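Local coordinates for DnaD-like replication protein (Streptococcus mutans UA159, PDB 2ZC2), which probably takes part in DNA replication as a DnaD-like protein of the DnaB/DnaD family, represented here by an all-helical zinc-binding domain, at residues 8-13 with 53-58; 14-17 with 21-24. All blocks are in the same frame, centred on the assembly; numbering follows the deposited sequence.

Contact 1 (8-13 with 53-58). With ZN (zinc ion), chain F.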
ATOM      1  N   GLU A   8      -5.822  -9.202   1.398  1.00 24.95           N
ATOM      2  CA  GLU A   8      -6.717  -9.466   2.509  1.00 25.98           C
ATOM      3  C   GLU A   8      -6.678  -8.347   3.574  1.00 23.53           C
ATOM      4  O   GLU A   8      -7.727  -7.974   4.099  1.00 23.50           O
ATOM      5  CB  GLU A   8      -6.356 -10.842   3.076  1.00 27.48           C
ATOM      6  CG  GLU A   8      -6.655 -11.126   4.528  1.00 31.31           C
ATOM      7  CD  GLU A   8      -5.949 -12.436   4.987  1.00 33.43           C
ATOM      8  OE1 GLU A   8      -6.117 -13.475   4.288  1.00 37.55           O
ATOM      9  OE2 GLU A   8      -5.223 -12.416   6.038  1.00 41.80           O
ATOM     10  N   ASP A   9      -5.486  -7.803   3.854  1.00 21.29           N
ATOM     11  CA  ASP A   9      -5.346  -6.600   4.705  1.00 20.80           C
ATOM     12  C   ASP A   9      -6.167  -5.425   4.127  1.00 19.86           C
ATOM     13  O   ASP A   9      -7.001  -4.847   4.803  1.00 19.96           O
ATOM     14  CB  ASP A   9      -3.864  -6.252   4.872  1.00 20.24           C
ATOM     15  CG  ASP A   9      -3.163  -7.225   5.818  1.00 23.63           C
ATOM     16  OD1 ASP A   9      -3.912  -7.888   6.559  1.00 26.22           O
ATOM     17  OD2 ASP A   9      -1.920  -7.376   5.805  1.00 27.95           O
ATOM     18  N   PHE A  10      -5.939  -5.124   2.849  1.00 18.00           N
ATOM     19  CA  PHE A  10      -6.653  -4.064   2.161  1.00 16.81           C
ATOM     20  C   PHE A  10      -8.147  -4.198   2.237  1.00 17.93           C
ATOM     21  O   PHE A  10      -8.833  -3.246   2.542  1.00 14.72           O
ATOM     22  CB  PHE A  10      -6.194  -4.006   0.706  1.00 16.84           C
ATOM     23  CG  PHE A  10      -5.004  -3.073   0.487  1.00 15.86           C
ATOM     24  CD1 PHE A  10      -3.739  -3.483   0.778  1.00 14.94           C
ATOM     25  CD2 PHE A  10      -5.197  -1.779   0.038  1.00 13.68           C
ATOM     26  CE1 PHE A  10      -2.654  -2.635   0.619  1.00 16.14           C
ATOM     27  CE2 PHE A  10      -4.155  -0.920  -0.147  1.00 14.93           C
ATOM     28  CZ  PHE A  10      -2.856  -1.352   0.133  1.00 17.09           C
ATOM     29  N   GLU A  11      -8.666  -5.402   1.964  1.00 19.65           N
ATOM     30  CA  GLU A  11     -10.110  -5.596   1.894  1.00 20.63           C
ATOM     31  C   GLU A  11     -10.711  -5.512   3.241  1.00 20.99           C
ATOM     32  O   GLU A  11     -11.773  -4.926   3.409  1.00 20.82           O
ATOM     33  CB  GLU A  11     -10.404  -6.936   1.230  1.00 22.32           C
ATOM     34  CG  GLU A  11     -10.059  -6.861  -0.233  1.00 25.74           C
ATOM     35  CD  GLU A  11     -10.344  -8.158  -1.025  1.00 31.95           C
ATOM     36  OE1 GLU A  11     -10.294  -9.271  -0.435  1.00 33.50           O
ATOM     37  OE2 GLU A  11     -10.567  -8.032  -2.254  1.00 32.26           O
ATOM     38  N   ARG A  12      -9.993  -5.986   4.267  1.00 21.91           N
ATOM     39  CA  ARG A  12     -10.563  -5.884   5.628  1.00 21.99           C
ATOM     40  C   ARG A  12     -10.639  -4.429   6.058  1.00 22.24           C
ATOM     41  O   ARG A  12     -11.638  -3.998   6.613  1.00 22.12           O
ATOM     42  CB  ARG A  12      -9.702  -6.653   6.620  1.00 22.36           C
ATOM     43  CG  ARG A  12     -10.113  -6.511   8.096  1.00 24.46           C
ATOM     44  CD  ARG A  12      -8.995  -7.020   9.044  1.00 23.08           C
ATOM     45  NE  ARG A  12      -7.850  -6.126   8.992  1.00 23.22           N
ATOM     46  CZ  ARG A  12      -6.641  -6.494   8.597  1.00 25.19           C
ATOM     47  NH1 ARG A  12      -6.396  -7.752   8.274  1.00 22.60           N
ATOM     48  NH2 ARG A  12      -5.670  -5.605   8.544  1.00 26.99           N
ATOM     49  N   GLU A  13      -9.566  -3.650   5.834  1.00 21.37           N
ATOM     50  CA  GLU A  13      -9.588  -2.251   6.293  1.00 20.00           C
ATOM     51  C   GLU A  13     -10.515  -1.422   5.462  1.00 21.65           C
ATOM     52  O   GLU A  13     -11.155  -0.466   5.984  1.00 19.86           O
ATOM     53  CB  GLU A  13      -8.194  -1.593   6.264  1.00 20.10           C
ATOM     54  CG  GLU A  13      -7.118  -2.230   7.206  1.00 17.30           C
ATOM     55  CD  GLU A  13      -7.597  -2.336   8.658  1.00 19.93           C
ATOM     56  OE1 GLU A  13      -8.511  -1.556   9.088  1.00 17.23           O
ATOM     57  OE2 GLU A  13      -6.999  -3.145   9.374  1.00 20.56           O
ATOM     58  N   THR A  53      -8.983   5.539   5.861  1.00 19.99           N
ATOM     59  CA  THR A  53      -8.815   4.307   5.139  1.00 20.26           C
ATOM     60  C   THR A  53      -9.590   4.442   3.795  1.00 18.72           C
ATOM     61  O   THR A  53     -10.741   4.043   3.672  1.00 17.94           O
ATOM     62  CB  THR A  53      -9.191   3.035   5.974  1.00 22.06           C
ATOM     63  OG1 THR A  53      -8.656   3.132   7.294  1.00 22.51           O
ATOM     64  CG2 THR A  53      -8.530   1.773   5.349  1.00 22.93           C
ATOM     65  N   ASN A  54      -8.925   5.023   2.816  1.00 16.55           N
ATOM     66  CA  ASN A  54      -9.408   5.024   1.445  1.00 15.87           C
ATOM     67  C   ASN A  54      -8.282   4.766   0.467  1.00 15.17           C
ATOM     68  O   ASN A  54      -7.124   5.113   0.752  1.00 14.06           O
ATOM     69  CB  ASN A  54     -10.188   6.321   1.110  1.00 15.72           C
ATOM     70  CG  ASN A  54      -9.329   7.557   1.047  1.00 17.08           C
ATOM     71  OD1 ASN A  54      -9.461   8.457   1.895  1.00 20.09           O
ATOM     72  ND2 ASN A  54      -8.565   7.707  -0.042  1.00 10.34           N
ATOM     73  N   TRP A  55      -8.602   4.114  -0.657  1.00 13.34           N
ATOM     74  CA  TRP A  55      -7.568   3.750  -1.654  1.00 13.50           C
ATOM     75  C   TRP A  55      -6.588   4.841  -1.975  1.00 12.41           C
ATOM     76  O   TRP A  55      -5.394   4.635  -1.922  1.00 12.07           O
ATOM     77  CB  TRP A  55      -8.218   3.274  -2.981  1.00 13.83           C
ATOM     78  CG  TRP A  55      -7.164   2.903  -4.039  1.00 14.18           C
ATOM     79  CD1 TRP A  55      -6.708   3.684  -5.070  1.00 13.75           C
ATOM     80  CD2 TRP A  55      -6.453   1.665  -4.129  1.00 14.39           C
ATOM     81  NE1 TRP A  55      -5.798   2.992  -5.812  1.00 13.74           N
ATOM     82  CE2 TRP A  55      -5.618   1.746  -5.239  1.00 15.02           C
ATOM     83  CE3 TRP A  55      -6.465   0.479  -3.372  1.00 16.18           C
ATOM     84  CZ2 TRP A  55      -4.758   0.683  -5.617  1.00 18.17           C
ATOM     85  CZ3 TRP A  55      -5.620  -0.592  -3.749  1.00 14.72           C
ATOM     86  CH2 TRP A  55      -4.798  -0.488  -4.875  1.00 17.31           C
ATOM     87  N   ASN A  56      -7.101   6.004  -2.397  1.00 11.57           N
ATOM     88  CA  ASN A  56      -6.269   7.144  -2.851  1.00 11.46           C
ATOM     89  C   ASN A  56      -5.332   7.668  -1.790  1.00 10.73           C
ATOM     90  O   ASN A  56      -4.166   7.996  -2.064  1.00 10.73           O
ATOM     91  CB  ASN A  56      -7.161   8.315  -3.337  1.00  9.90           C
ATOM     92  CG  ASN A  56      -7.995   7.933  -4.589  1.00 13.84           C
ATOM     93  OD1 ASN A  56      -7.891   6.836  -5.100  1.00  9.85           O
ATOM     94  ND2 ASN A  56      -8.792   8.865  -5.083  1.00 14.93           N
ATOM     95  N   TYR A  57      -5.841   7.779  -0.572  1.00 11.84           N
ATOM     96  CA  TYR A  57      -4.971   8.186   0.555  1.00 12.41           C
ATOM     97  C   TYR A  57      -3.788   7.257   0.787  1.00 11.19           C
ATOM     98  O   TYR A  57      -2.640   7.701   0.953  1.00 12.04           O
ATOM     99  CB  TYR A  57      -5.811   8.380   1.843  1.00 13.23           C
ATOM    100  CG  TYR A  57      -5.084   9.057   3.000  1.00 18.31           C
ATOM    101  CD1 TYR A  57      -5.162  10.437   3.215  1.00 21.55           C
ATOM    102  CD2 TYR A  57      -4.347   8.303   3.913  1.00 20.40           C
ATOM    103  CE1 TYR A  57      -4.475  11.033   4.336  1.00 23.37           C
ATOM    104  CE2 TYR A  57      -3.678   8.882   4.989  1.00 20.53           C
ATOM    105  CZ  TYR A  57      -3.726  10.230   5.200  1.00 18.55           C
ATOM    106  OH  TYR A  57      -3.094  10.757   6.317  1.00 20.07           O
ATOM    107  N   ILE A  58      -4.035   5.960   0.797  1.00 11.17           N
ATOM    108  CA  ILE A  58      -2.944   4.962   0.874  1.00 11.66           C
ATOM    109  C   ILE A  58      -1.942   5.120  -0.263  1.00 11.49           C
ATOM    110  O   ILE A  58      -0.746   5.183  -0.070  1.00 11.99           O
ATOM    111  CB  ILE A  58      -3.584   3.515   0.839  1.00 12.15           C
ATOM    112  CG1 ILE A  58      -4.467   3.317   2.070  1.00 11.45           C
ATOM    113  CG2 ILE A  58      -2.457   2.413   0.776  1.00 13.34           C
ATOM    114  CD1 ILE A  58      -5.544   2.203   1.956  1.00 12.20           C
TER
HETATM  115 ZN    ZN F 507      -2.125  -8.866   7.515  0.50 43.18          ZN

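Contact 2 (14-17 with 21-24)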
ATOM      1  N   LEU A  14     -10.537  -1.713   4.150  1.00 21.52           N
ATOM      2  CA  LEU A  14     -11.421  -0.947   3.238  1.00 22.89           C
ATOM      3  C   LEU A  14     -12.873  -1.415   3.415  1.00 24.24           C
ATOM      4  O   LEU A  14     -13.805  -0.738   3.022  1.00 24.90           O
ATOM      5  CB  LEU A  14     -10.937  -1.025   1.749  1.00 21.28           C
ATOM      6  CG  LEU A  14      -9.637  -0.230   1.398  1.00 21.95           C
ATOM      7  CD1 LEU A  14      -9.167  -0.319  -0.079  1.00 20.16           C
ATOM      8  CD2 LEU A  14      -9.801   1.236   1.715  1.00 16.34           C
ATOM      9  N   GLY A  15     -13.072  -2.569   4.060  1.00 25.60           N
ATOM     10  CA  GLY A  15     -14.414  -3.144   4.155  1.00 27.57           C
ATOM     11  C   GLY A  15     -15.081  -3.452   2.801  1.00 29.18           C
ATOM     12  O   GLY A  15     -16.274  -3.271   2.647  1.00 29.61           O
ATOM     13  N   ARG A  16     -14.314  -3.903   1.824  1.00 29.77           N
ATOM     14  CA  ARG A  16     -14.873  -4.181   0.508  1.00 30.91           C
ATOM     15  C   ARG A  16     -13.820  -4.909  -0.270  1.00 31.63           C
ATOM     16  O   ARG A  16     -12.643  -4.878   0.085  1.00 31.14           O
ATOM     17  CB  ARG A  16     -15.255  -2.878  -0.233  1.00 32.05           C
ATOM     18  CG  ARG A  16     -14.038  -1.971  -0.590  1.00 30.10           C
ATOM     19  CD  ARG A  16     -14.482  -0.610  -1.178  1.00 29.11           C
ATOM     20  NE  ARG A  16     -13.359   0.259  -1.565  1.00 27.96           N
ATOM     21  CZ  ARG A  16     -12.490  -0.047  -2.537  1.00 26.43           C
ATOM     22  NH1 ARG A  16     -12.605  -1.194  -3.208  1.00 22.04           N
ATOM     23  NH2 ARG A  16     -11.525   0.791  -2.859  1.00 25.86           N
HETATM   24  N   MSE A  17     -14.236  -5.550  -1.353  1.00 32.77           N
HETATM   25  CA  MSE A  17     -13.308  -6.249  -2.217  0.50 34.45           C
HETATM   26  C   MSE A  17     -12.531  -5.254  -3.063  1.00 31.87           C
HETATM   27  O   MSE A  17     -13.057  -4.201  -3.414  1.00 31.58           O
HETATM   28  CB  MSE A  17     -14.061  -7.208  -3.140  0.50 34.30           C
HETATM   29  CG  MSE A  17     -14.501  -8.487  -2.470  0.50 36.82           C
HETATM   30 SE   MSE A  17     -15.555  -9.603  -3.662  0.50 44.55          SE
HETATM   31  CE  MSE A  17     -14.551  -9.391  -5.347  0.50 35.35           C
ATOM     32  N   PHE A  21      -8.965  -3.276 -11.209  1.00 22.53           N
ATOM     33  CA  PHE A  21      -8.004  -2.232 -11.392  1.00 19.45           C
ATOM     34  C   PHE A  21      -7.098  -2.047 -10.159  1.00 19.30           C
ATOM     35  O   PHE A  21      -5.876  -1.852 -10.269  1.00 19.44           O
ATOM     36  CB  PHE A  21      -8.672  -0.916 -11.836  1.00 21.94           C
ATOM     37  CG  PHE A  21      -9.195  -0.928 -13.288  1.00 19.87           C
ATOM     38  CD1 PHE A  21      -8.310  -0.826 -14.371  1.00 26.72           C
ATOM     39  CD2 PHE A  21     -10.554  -1.041 -13.550  1.00 23.94           C
ATOM     40  CE1 PHE A  21      -8.775  -0.836 -15.736  1.00 25.01           C
ATOM     41  CE2 PHE A  21     -11.053  -1.034 -14.876  1.00 24.06           C
ATOM     42  CZ  PHE A  21     -10.162  -0.930 -15.977  1.00 25.11           C
ATOM     43  N   GLU A  22      -7.680  -2.113  -8.979  1.00 19.59           N
ATOM     44  CA  GLU A  22      -6.891  -1.992  -7.719  1.00 19.37           C
ATOM     45  C   GLU A  22      -6.018  -3.229  -7.544  1.00 20.16           C
ATOM     46  O   GLU A  22      -4.832  -3.108  -7.213  1.00 21.60           O
ATOM     47  CB  GLU A  22      -7.839  -1.811  -6.524  1.00 18.35           C
ATOM     48  CG  GLU A  22      -8.620  -0.472  -6.622  1.00 18.74           C
ATOM     49  CD  GLU A  22      -9.684  -0.332  -5.595  1.00 23.52           C
ATOM     50  OE1 GLU A  22     -10.152  -1.364  -5.118  1.00 20.65           O
ATOM     51  OE2 GLU A  22     -10.038   0.821  -5.241  1.00 25.39           O
ATOM     52  N   LEU A  23      -6.577  -4.426  -7.794  1.00 21.06           N
ATOM     53  CA  LEU A  23      -5.778  -5.656  -7.733  1.00 22.14           C
ATOM     54  C   LEU A  23      -4.592  -5.538  -8.638  1.00 22.37           C
ATOM     55  O   LEU A  23      -3.491  -5.816  -8.219  1.00 21.48           O
ATOM     56  CB  LEU A  23      -6.610  -6.915  -8.081  1.00 22.68           C
ATOM     57  CG  LEU A  23      -7.462  -7.404  -6.918  1.00 24.57           C
ATOM     58  CD1 LEU A  23      -8.662  -8.234  -7.394  1.00 27.57           C
ATOM     59  CD2 LEU A  23      -6.614  -8.193  -5.948  1.00 24.89           C
ATOM     60  N   GLU A  24      -4.822  -5.042  -9.867  1.00 22.74           N
ATOM     61  CA  GLU A  24      -3.760  -4.875 -10.860  1.00 24.10           C
ATOM     62  C   GLU A  24      -2.766  -3.791 -10.464  1.00 23.01           C
ATOM     63  O   GLU A  24      -1.551  -3.906 -10.638  1.00 23.18           O
ATOM     64  CB  GLU A  24      -4.392  -4.569 -12.247  1.00 25.56           C
ATOM     65  CG  GLU A  24      -3.655  -3.418 -13.018  1.00 33.62           C
ATOM     66  CD  GLU A  24      -4.610  -2.299 -13.583  1.00 40.64           C
ATOM     67  OE1 GLU A  24      -4.846  -1.240 -12.888  1.00 37.66           O
ATOM     68  OE2 GLU A  24      -5.107  -2.511 -14.737  1.00 41.62           O
TER

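Contact 1 (8-13 with 53-58)
The Phe10 ring meets the six-membered ring of Trp55 obliquely, the planes turned by 54° and the centroids 5.8 Å apart. This is helix-to-helix packing inside the small all-helical DnaD-like domain, joining helix 5-14 to the start of helix 55-67. The CG2 methyl of Ile58 also meets the Phe10 ring obliquely, 3.8 Å from Phe10 CZ; Trp55 CZ3 lies 3.9 Å from Phe10 CE2. With CG of Trp55 anti to its own backbone N (chi1 179°), the indole swings its six-membered end across to the phenylalanine. Val40 of helix 37-50 and Leu26 of helix 20-32 also pack on Phe10, which is buried. Nearer the surface, the CG2 methyl of Thr53 presses on CB of Glu13.

On helix 5-14 itself, Arg12 joins two acids in a salt-bridge network. Asp9 O lies over one face of its guanidinium, 4.0 Å above the plane and toward the rim. Glu13 OE2 lies in that plane at the edge: NE meets it from well above the carboxylate plane (61° out), NH2 on the anti side and less tilted, both from the same face. NH1 reaches Asp9 OD1 at 3.0 Å on the anti side, somewhat out of both planes. Asp9 OD2 is also hydrogen-bonded to Arg41. Both oxygens of Asp9 hold a zinc ion, OD1 at 2.2 Å and OD2 at 2.3 Å.

Contact 2 (14-17 with 21-24)
A Schellman motif closes helix 5-14, and the loop that leaves it is tied to helix 20-32 by a salt bridge between Arg16 and Glu22. Gly15, with positive phi, is the C-prime residue: its N bonds to Arg12 O, and Arg16 N turns back to Glu11 O. The chain then runs on in an extended conformation, and the Arg16 side chain comes at Glu22 end-on, one terminal nitrogen for each carboxylate oxygen. NH2 of Arg16 lies 2.8 Å from Glu22 OE2. NH1 of Arg16 lies 3.1 Å from Glu22 OE1, a fairly straight bond at 159°. Both oxygens use their syn lone pairs, and guanidinium and carboxylate are nearly coplanar, 27° apart, the geometry of a bidentate pair; a third, weak bond runs from NH2 to OE1. The two side chains cross at about a right angle. Arg16 is extended from CG to NE, which carries the guanidinium to the carboxylate, and Glu22 is likewise extended beyond CG to meet it. Leu14 CD1 covers part of one guanidinium face, 3.8 Å above the plane near its rim. Two paired charges gripping each other in this way fix the rotation of both flat groups at the surface. Trp55 of helix 55-67 touches both Arg16 and Glu22, so the pair lies where the loop after helix 5-14 and helix 20-32 approach that third helix.

The two contacts illustrate how chemistry follows depth in a small helical domain. Contact 1 is partly buried and apolar where its segments meet, bringing together helices far apart in sequence, and its charges pair within one helix. Contact 2 lies at the surface, is nested in the chain between the segments of contact 1, and depends on a salt bridge that itself crosses between its segments, linking residues six apart in the chain. Helix 5-14 serves both, since its end in contact 1 runs into the loop of contact 2. Trp55 is the other bridge: its CH2 packs 3.5 Å from the backbone Glu22 O, while its side chain also touches those of Arg16 and Glu22.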